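Monovalent Na+/H+ antiporter subunit G (Dietzia sp. DQ12-45-1b, PDB 7D3U) is a small three-helix membrane subunit of the Mrp complex, a bacterial sodium/proton pump, and probably contributes to its sodium:proton antiport. Local coordinates at residues G49-I54 with I75-S80; D34-S39 with Y87-G92; T8-V13 with A57-P62. All blocks are in the same frame, centred on the assembly; numbering follows the deposited sequence.

Contact 1 of 3, residues G49-I54 with I75-S80; sequences GLVFVI and ILQFAS
Gln77 carries its CG anti to its own carbonyl carbon (chi1 -67°) and runs extended beyond it, so that its amide reaches helix 35-60 and ends among Leu50, Val51 and Ile54. On that helix Val51 has CG1 anti to the backbone N, which leaves CG2 anti to the carbonyl carbon, where it meets both Gln77 and Phe78. The two ends of the amide meet different carbons. Gln77 OE1 lies 3.4 Å from Val51 CG2, while Gln77 NE2 comes up to Leu50 CG at 3.4 Å and also approaches Ile54 CG1. Leu50 crosses the glutamine at about a right angle, whereas Val51 and Ile54 cross it obliquely. The same Val51 CG2 sits over the centre of one face of the Phe78 ring, 3.6 Å from the centroid and 13° off the normal, a CH-pi contact. Val51 CG1 adds a touch to Phe78 CE2. An alanine at Phe78 would take away the ring face under Val51 and would probably loosen this side of the helix pair. The two short helical segments run antiparallel, at 168°, their axes 9.5 Å apart. Phe22 of helix 5-28 packs on Leu50, Thr66 of subunit F on Gln77, and Phe18 and Phe19 of the Cation antiporter chain on Phe78 and Val51, placing this buried pairing inside the multi-subunit membrane assembly.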
loop_
_atom_site.group_PDB
_atom_site.type_symbol
_atom_site.label_atom_id
_atom_site.label_comp_id
_atom_site.label_asym_id
_atom_site.label_seq_id
_atom_site.Cartn_x
_atom_site.Cartn_y
_atom_site.Cartn_z
ATOM N N GLY E 49 4.885 -21.622 49.002
ATOM C CA GLY E 49 6.184 -21.086 48.635
ATOM C C GLY E 49 6.124 -19.624 48.243
ATOM O O GLY E 49 6.973 -18.828 48.648
ATOM N N LEU E 50 5.102 -19.242 47.476
ATOM C CA LEU E 50 5.016 -17.858 47.027
ATOM C C LEU E 50 4.658 -16.920 48.172
ATOM O O LEU E 50 5.188 -15.807 48.250
ATOM C CB LEU E 50 4.009 -17.729 45.887
ATOM C CG LEU E 50 3.927 -16.327 45.284
ATOM C CD1 LEU E 50 5.307 -15.763 45.051
ATOM C CD2 LEU E 50 3.146 -16.325 43.992
ATOM N N VAL E 51 3.770 -17.341 49.074
ATOM C CA VAL E 51 3.464 -16.500 50.230
ATOM C C VAL E 51 4.705 -16.321 51.093
ATOM O O VAL E 51 4.983 -15.221 51.594
ATOM C CB VAL E 51 2.292 -17.096 51.030
ATOM C CG1 VAL E 51 2.207 -16.459 52.407
ATOM C CG2 VAL E 51 0.994 -16.903 50.272
ATOM N N PHE E 52 5.486 -17.392 51.258
ATOM C CA PHE E 52 6.720 -17.303 52.030
ATOM C C PHE E 52 7.700 -16.335 51.381
ATOM O O PHE E 52 8.306 -15.500 52.061
ATOM C CB PHE E 52 7.350 -18.687 52.170
ATOM C CG PHE E 52 6.904 -19.432 53.389
ATOM C CD1 PHE E 52 7.342 -19.057 54.644
ATOM C CD2 PHE E 52 6.043 -20.505 53.281
ATOM C CE1 PHE E 52 6.929 -19.740 55.766
ATOM C CE2 PHE E 52 5.628 -21.191 54.397
ATOM C CZ PHE E 52 6.071 -20.809 55.641
ATOM N N VAL E 53 7.869 -16.436 50.061
ATOM C CA VAL E 53 8.794 -15.546 49.364
ATOM C C VAL E 53 8.330 -14.100 49.466
ATOM O O VAL E 53 9.138 -13.190 49.678
ATOM C CB VAL E 53 8.964 -15.986 47.900
ATOM C CG1 VAL E 53 9.839 -15.007 47.158
ATOM C CG2 VAL E 53 9.585 -17.364 47.837
ATOM N N ILE E 54 7.022 -13.864 49.338
ATOM C CA ILE E 54 6.502 -12.502 49.418
ATOM C C ILE E 54 6.762 -11.915 50.799
ATOM O O ILE E 54 7.260 -10.790 50.932
ATOM C CB ILE E 54 5.003 -12.477 49.069
ATOM C CG1 ILE E 54 4.804 -12.708 47.574
ATOM C CG2 ILE E 54 4.380 -11.159 49.483
ATOM C CD1 ILE E 54 5.639 -11.817 46.708
ATOM N N ILE E 75 -3.303 -13.321 50.925
ATOM C CA ILE E 75 -4.599 -13.989 50.862
ATOM C C ILE E 75 -4.986 -14.264 49.416
ATOM O O ILE E 75 -5.510 -15.339 49.088
ATOM C CB ILE E 75 -5.665 -13.144 51.580
ATOM C CG1 ILE E 75 -5.251 -12.889 53.029
ATOM C CG2 ILE E 75 -7.016 -13.833 51.524
ATOM C CD1 ILE E 75 -6.203 -11.993 53.784
ATOM N N LEU E 76 -4.734 -13.300 48.527
ATOM C CA LEU E 76 -5.064 -13.506 47.122
ATOM C C LEU E 76 -4.228 -14.625 46.518
ATOM O O LEU E 76 -4.736 -15.424 45.728
ATOM C CB LEU E 76 -4.880 -12.208 46.342
ATOM C CG LEU E 76 -5.943 -11.143 46.608
ATOM C CD1 LEU E 76 -5.837 -10.023 45.596
ATOM C CD2 LEU E 76 -7.333 -11.757 46.588
ATOM N N GLN E 77 -2.950 -14.713 46.894
ATOM C CA GLN E 77 -2.102 -15.789 46.400
ATOM C C GLN E 77 -2.607 -17.142 46.869
ATOM O O GLN E 77 -2.661 -18.095 46.088
ATOM C CB GLN E 77 -0.661 -15.579 46.858
ATOM C CG GLN E 77 0.009 -14.373 46.245
ATOM C CD GLN E 77 1.407 -14.158 46.778
ATOM O OE1 GLN E 77 1.736 -14.579 47.881
ATOM N NE2 GLN E 77 2.242 -13.497 45.994
ATOM N N PHE E 78 -2.984 -17.243 48.144
ATOM C CA PHE E 78 -3.504 -18.507 48.655
ATOM C C PHE E 78 -4.765 -18.920 47.905
ATOM O O PHE E 78 -4.852 -20.036 47.368
ATOM C CB PHE E 78 -3.779 -18.394 50.154
ATOM C CG PHE E 78 -2.591 -18.704 51.010
ATOM C CD1 PHE E 78 -1.832 -19.836 50.774
ATOM C CD2 PHE E 78 -2.227 -17.866 52.048
ATOM C CE1 PHE E 78 -0.737 -20.125 51.558
ATOM C CE2 PHE E 78 -1.132 -18.152 52.835
ATOM C CZ PHE E 78 -0.385 -19.284 52.588
ATOM N N ALA E 79 -5.751 -18.021 47.845
ATOM C CA ALA E 79 -7.013 -18.353 47.192
ATOM C C ALA E 79 -6.813 -18.665 45.715
ATOM O O ALA E 79 -7.453 -19.576 45.175
ATOM C CB ALA E 79 -8.008 -17.207 47.368
ATOM N N SER E 80 -5.910 -17.944 45.046
ATOM C CA SER E 80 -5.715 -18.154 43.618
ATOM C C SER E 80 -4.979 -19.456 43.345
ATOM O O SER E 80 -5.332 -20.184 42.414
ATOM C CB SER E 80 -4.968 -16.968 43.013
ATOM O OG SER E 80 -3.576 -17.066 43.248
#

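Contact 2 of 3, residues D34-S39 with Y87-G92; sequences DLYVRS and YIARAG
The Tyr36 ring meets helix 68-95 by an edge rather than a face: Ala89 O lies near the ring plane, 3.7 Å from Tyr36 CE1. At the opposite edge, also in the plane, sits the carboxylate oxygen Asp34 OD2, which in turn accepts a hydrogen bond from Thr100 N. Tyr36 OH passes 4.1 Å from Gly92 C and is hydrogen-bonded to Ala97 O, so this buried hydroxyl has a partner beyond helix 68-95, while Phe44 of the Cation antiporter chain meets the same ring edge-to-face. Asp34 uses its other oxygen close to home: Asp34 OD1 accepts from Leu35 N at 2.9 Å through its anti lone pair, in a bent bond of 134°. Both carboxylate oxygens are thus engaged, which would hold the rotation of the group. The fold here is an antiparallel helix pair, with short segments at 174° and axes 9.5 Å apart, and small residues line its seam. Ser39 CB rests against Ala89 CB at 4.0 Å, and Tyr36 and Ala89 have the nearest CA atoms across the pair. Leu35, with CG anti to the backbone N, lays CD2 on Ala89 CA at 3.9 Å, beside Gly92. Ser39 OG turns back into its own helix and donates to Leu35 O at 2.9 Å, approaching above the carbonyl plane. Because Ser39 N also donates to that oxygen, Leu35 O is gripped twice. Leu71 of the Cation antiporter chain packs on both Ser39 and Ala89.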
loop_
_atom_site.group_PDB
_atom_site.type_symbol
_atom_site.label_atom_id
_atom_site.label_comp_id
_atom_site.label_asym_id
_atom_site.label_seq_id
_atom_site.Cartn_x
_atom_site.Cartn_y
_atom_site.Cartn_z
ATOM N N ASP E 34 0.222 -38.775 37.755
ATOM C CA ASP E 34 -1.081 -38.281 37.343
ATOM C C ASP E 34 -1.059 -36.777 37.103
ATOM O O ASP E 34 -0.099 -36.076 37.428
ATOM C CB ASP E 34 -2.134 -38.621 38.400
ATOM C CG ASP E 34 -3.423 -39.119 37.795
ATOM O OD1 ASP E 34 -3.787 -38.637 36.703
ATOM O OD2 ASP E 34 -4.071 -39.993 38.408
ATOM N N LEU E 35 -2.151 -36.285 36.517
ATOM C CA LEU E 35 -2.414 -34.853 36.505
ATOM C C LEU E 35 -3.012 -34.397 37.825
ATOM O O LEU E 35 -2.787 -33.256 38.245
ATOM C CB LEU E 35 -3.359 -34.499 35.355
ATOM C CG LEU E 35 -3.744 -33.035 35.123
ATOM C CD1 LEU E 35 -3.996 -32.817 33.656
ATOM C CD2 LEU E 35 -4.979 -32.638 35.909
ATOM N N TYR E 36 -3.770 -35.270 38.486
ATOM C CA TYR E 36 -4.441 -34.900 39.723
ATOM C C TYR E 36 -3.477 -34.905 40.899
ATOM O O TYR E 36 -3.609 -34.086 41.813
ATOM C CB TYR E 36 -5.616 -35.843 39.969
ATOM C CG TYR E 36 -6.444 -36.060 38.726
ATOM C CD1 TYR E 36 -7.359 -35.108 38.307
ATOM C CD2 TYR E 36 -6.293 -37.204 37.961
ATOM C CE1 TYR E 36 -8.109 -35.295 37.170
ATOM C CE2 TYR E 36 -7.038 -37.400 36.823
ATOM C CZ TYR E 36 -7.944 -36.442 36.431
ATOM O OH TYR E 36 -8.690 -36.634 35.295
ATOM N N VAL E 37 -2.503 -35.816 40.896
ATOM C CA VAL E 37 -1.429 -35.744 41.881
ATOM C C VAL E 37 -0.619 -34.471 41.679
ATOM O O VAL E 37 -0.273 -33.772 42.642
ATOM C CB VAL E 37 -0.542 -37.000 41.799
ATOM C CG1 VAL E 37 0.580 -36.918 42.811
ATOM C CG2 VAL E 37 -1.371 -38.246 42.024
ATOM N N ARG E 38 -0.320 -34.143 40.421
ATOM C CA ARG E 38 0.421 -32.923 40.123
ATOM C C ARG E 38 -0.333 -31.695 40.610
ATOM O O ARG E 38 0.249 -30.806 41.238
ATOM C CB ARG E 38 0.689 -32.824 38.622
ATOM C CG ARG E 38 1.941 -33.545 38.170
ATOM C CD ARG E 38 1.976 -33.684 36.663
ATOM N NE ARG E 38 2.925 -34.709 36.244
ATOM C CZ ARG E 38 2.771 -35.470 35.167
ATOM N NH1 ARG E 38 1.704 -35.323 34.396
ATOM N NH2 ARG E 38 3.686 -36.380 34.861
ATOM N N SER E 39 -1.636 -31.631 40.333
ATOM C CA SER E 39 -2.418 -30.474 40.752
ATOM C C SER E 39 -2.563 -30.423 42.266
ATOM O O SER E 39 -2.548 -29.339 42.859
ATOM C CB SER E 39 -3.790 -30.496 40.082
ATOM O OG SER E 39 -3.663 -30.527 38.672
ATOM N N TYR E 87 -9.576 -25.762 39.282
ATOM C CA TYR E 87 -10.199 -25.711 37.967
ATOM C C TYR E 87 -9.352 -26.401 36.911
ATOM O O TYR E 87 -9.901 -26.980 35.970
ATOM C CB TYR E 87 -10.478 -24.265 37.569
ATOM C CG TYR E 87 -11.788 -23.749 38.108
ATOM C CD1 TYR E 87 -12.746 -24.622 38.598
ATOM C CD2 TYR E 87 -12.067 -22.393 38.128
ATOM C CE1 TYR E 87 -13.942 -24.158 39.093
ATOM C CE2 TYR E 87 -13.259 -21.921 38.621
ATOM C CZ TYR E 87 -14.194 -22.808 39.102
ATOM O OH TYR E 87 -15.386 -22.337 39.594
ATOM N N ILE E 88 -8.025 -26.370 37.047
ATOM C CA ILE E 88 -7.180 -27.104 36.111
ATOM C C ILE E 88 -7.435 -28.600 36.230
ATOM O O ILE E 88 -7.575 -29.300 35.223
ATOM C CB ILE E 88 -5.696 -26.762 36.337
ATOM C CG1 ILE E 88 -5.395 -25.348 35.843
ATOM C CG2 ILE E 88 -4.807 -27.761 35.628
ATOM C CD1 ILE E 88 -5.669 -25.150 34.380
ATOM N N ALA E 89 -7.524 -29.109 37.461
ATOM C CA ALA E 89 -7.809 -30.529 37.645
ATOM C C ALA E 89 -9.189 -30.889 37.113
ATOM O O ALA E 89 -9.361 -31.929 36.464
ATOM C CB ALA E 89 -7.686 -30.902 39.119
ATOM N N ARG E 90 -10.187 -30.041 37.373
ATOM C CA ARG E 90 -11.534 -30.329 36.888
ATOM C C ARG E 90 -11.577 -30.351 35.365
ATOM O O ARG E 90 -12.152 -31.266 34.763
ATOM C CB ARG E 90 -12.524 -29.305 37.438
ATOM C CG ARG E 90 -13.921 -29.461 36.878
ATOM C CD ARG E 90 -14.509 -28.121 36.497
ATOM N NE ARG E 90 -15.782 -28.265 35.803
ATOM C CZ ARG E 90 -16.434 -27.263 35.227
ATOM N NH1 ARG E 90 -15.930 -26.037 35.261
ATOM N NH2 ARG E 90 -17.590 -27.483 34.617
ATOM N N ALA E 91 -10.972 -29.350 34.723
ATOM C CA ALA E 91 -10.956 -29.308 33.266
ATOM C C ALA E 91 -10.147 -30.456 32.679
ATOM O O ALA E 91 -10.463 -30.935 31.585
ATOM C CB ALA E 91 -10.405 -27.968 32.785
ATOM N N GLY E 92 -9.107 -30.908 33.380
ATOM C CA GLY E 92 -8.381 -32.078 32.918
ATOM C C GLY E 92 -9.229 -33.330 32.985
ATOM O O GLY E 92 -9.192 -34.165 32.077
#

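Contact 3 of 3, residues T8-V13 with A57-P62; sequences TVLGSV and AFLLHP
Thr8 O, on helix 5-28, is held by one regular helical bond, from Ser12 N at 2.9 Å. On the other segment Ala57 O is held only weakly, by Leu60 N at 3.1 Å and by His61 N at 3.5 Å, and His61 N divides itself further with a weak bond to Phe58 O. The contact itself is made by two consecutive leucines closing on Gly11, whose lack of a side chain lets the backbones come close, with 4.8 Å between Gly11 CA and Leu59 CA. Leu59 has CG anti to its carbonyl carbon (chi1 -70°). Leu59 CB lies 3.7 Å from Gly11 CA. Leu59 CD1 lies 3.8 Å from Leu10 CB, and the side chains of Leu10 and Leu59 run side by side and point the same way. Leu60 lies beside Gly11 as well, with Leu60 CD1 3.5 Å from Ser12 N. Around the contact, Val4 of subunit F packs on Leu60, Val3 of the same subunit on Ser12, and Glu4, in the loop before helix 5-28, on Pro62. With Leu59 set against Leu10 and the glycine, this is an apolar junction near the chain's surface, packing without polar pairing across the two segments, that joins the start of helix 5-28 to the end of helix 35-60.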
loop_
_atom_site.group_PDB
_atom_site.type_symbol
_atom_site.label_atom_id
_atom_site.label_comp_id
_atom_site.label_asym_id
_atom_site.label_seq_id
_atom_site.Cartn_x
_atom_site.Cartn_y
_atom_site.Cartn_z
ATOM N N THR E 8 15.197 -9.054 59.451
ATOM C CA THR E 8 16.097 -9.420 58.361
ATOM C C THR E 8 16.317 -10.927 58.315
ATOM O O THR E 8 16.154 -11.558 57.263
ATOM C CB THR E 8 17.430 -8.687 58.511
ATOM O OG1 THR E 8 17.278 -7.326 58.088
ATOM C CG2 THR E 8 18.504 -9.355 57.666
ATOM N N VAL E 9 16.683 -11.526 59.451
ATOM C CA VAL E 9 16.933 -12.965 59.464
ATOM C C VAL E 9 15.648 -13.745 59.203
ATOM O O VAL E 9 15.676 -14.804 58.560
ATOM C CB VAL E 9 17.607 -13.390 60.784
ATOM C CG1 VAL E 9 16.621 -13.377 61.937
ATOM C CG2 VAL E 9 18.226 -14.769 60.635
ATOM N N LEU E 10 14.505 -13.230 59.666
ATOM C CA LEU E 10 13.234 -13.897 59.419
ATOM C C LEU E 10 12.893 -13.881 57.938
ATOM O O LEU E 10 12.495 -14.905 57.377
ATOM C CB LEU E 10 12.128 -13.224 60.228
ATOM C CG LEU E 10 11.031 -14.130 60.778
ATOM C CD1 LEU E 10 11.644 -15.248 61.600
ATOM C CD2 LEU E 10 10.050 -13.325 61.613
ATOM N N GLY E 11 13.057 -12.732 57.288
ATOM C CA GLY E 11 12.831 -12.668 55.858
ATOM C C GLY E 11 13.789 -13.544 55.080
ATOM O O GLY E 11 13.414 -14.142 54.071
ATOM N N SER E 12 15.037 -13.640 55.541
ATOM C CA SER E 12 16.003 -14.481 54.843
ATOM C C SER E 12 15.605 -15.950 54.919
ATOM O O SER E 12 15.534 -16.644 53.894
ATOM C CB SER E 12 17.398 -14.274 55.431
ATOM O OG SER E 12 18.340 -15.117 54.796
ATOM N N VAL E 13 15.326 -16.444 56.126
ATOM C CA VAL E 13 14.930 -17.843 56.252
ATOM C C VAL E 13 13.596 -18.079 55.555
ATOM O O VAL E 13 13.348 -19.168 55.032
ATOM C CB VAL E 13 14.892 -18.272 57.735
ATOM C CG1 VAL E 13 13.866 -17.474 58.509
ATOM C CG2 VAL E 13 14.634 -19.767 57.858
ATOM N N ALA E 57 10.556 -11.307 51.336
ATOM C CA ALA E 57 10.963 -10.118 50.602
ATOM C C ALA E 57 10.501 -8.854 51.313
ATOM O O ALA E 57 11.254 -7.879 51.411
ATOM C CB ALA E 57 10.407 -10.172 49.181
ATOM N N PHE E 58 9.262 -8.850 51.811
ATOM C CA PHE E 58 8.770 -7.686 52.539
ATOM C C PHE E 58 9.585 -7.443 53.799
ATOM O O PHE E 58 9.856 -6.292 54.159
ATOM C CB PHE E 58 7.293 -7.864 52.881
ATOM C CG PHE E 58 6.756 -6.804 53.792
ATOM C CD1 PHE E 58 6.639 -5.497 53.358
ATOM C CD2 PHE E 58 6.367 -7.112 55.082
ATOM C CE1 PHE E 58 6.144 -4.519 54.191
ATOM C CE2 PHE E 58 5.872 -6.138 55.920
ATOM C CZ PHE E 58 5.760 -4.840 55.474
ATOM N N LEU E 59 9.990 -8.513 54.481
ATOM C CA LEU E 59 10.806 -8.351 55.677
ATOM C C LEU E 59 12.223 -7.898 55.355
ATOM O O LEU E 59 12.878 -7.306 56.218
ATOM C CB LEU E 59 10.841 -9.655 56.471
ATOM C CG LEU E 59 9.526 -10.037 57.146
ATOM C CD1 LEU E 59 9.718 -11.233 58.058
ATOM C CD2 LEU E 59 8.968 -8.858 57.917
ATOM N N LEU E 60 12.714 -8.153 54.142
ATOM C CA LEU E 60 14.065 -7.722 53.801
ATOM C C LEU E 60 14.164 -6.235 53.483
ATOM O O LEU E 60 15.280 -5.706 53.443
ATOM C CB LEU E 60 14.606 -8.535 52.626
ATOM C CG LEU E 60 15.235 -9.854 53.072
ATOM C CD1 LEU E 60 14.186 -10.772 53.653
ATOM C CD2 LEU E 60 15.968 -10.527 51.936
ATOM N N HIS E 61 13.045 -5.553 53.252
ATOM C CA HIS E 61 13.013 -4.089 53.223
ATOM C C HIS E 61 11.610 -3.635 53.597
ATOM O O HIS E 61 10.796 -3.275 52.739
ATOM C CB HIS E 61 13.451 -3.531 51.864
ATOM C CG HIS E 61 12.682 -4.065 50.694
ATOM N ND1 HIS E 61 12.978 -5.269 50.095
ATOM C CD2 HIS E 61 11.655 -3.536 49.987
ATOM C CE1 HIS E 61 12.152 -5.470 49.084
ATOM N NE2 HIS E 61 11.339 -4.433 48.997
ATOM N N PRO E 62 11.293 -3.631 54.887
ATOM C CA PRO E 62 9.911 -3.377 55.344
ATOM C C PRO E 62 9.475 -1.916 55.261
ATOM O O PRO E 62 9.519 -1.148 56.219
ATOM C CB PRO E 62 9.943 -3.876 56.790
ATOM C CG PRO E 62 11.350 -3.679 57.217
ATOM C CD PRO E 62 12.199 -3.935 56.008
#

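Helix 35-60 is common to all three contacts. Contacts 1 and 2 both pair it with helix 68-95, their centres about 20 Å apart and their nearest atoms about 8 Å apart, and contact 1 is nested inside the chain loop that contact 2 closes. Contact 3 joins the far end of helix 35-60 to helix 5-28 instead, with its centre about 16 Å from that of contact 1 and about 34 Å from that of contact 2; contacts 2 and 3 lie on opposite sides of the chain's centre. Helix 35-60 thus packs against both other helices in a three-helix arrangement, and subunit F packs beside all three contacts.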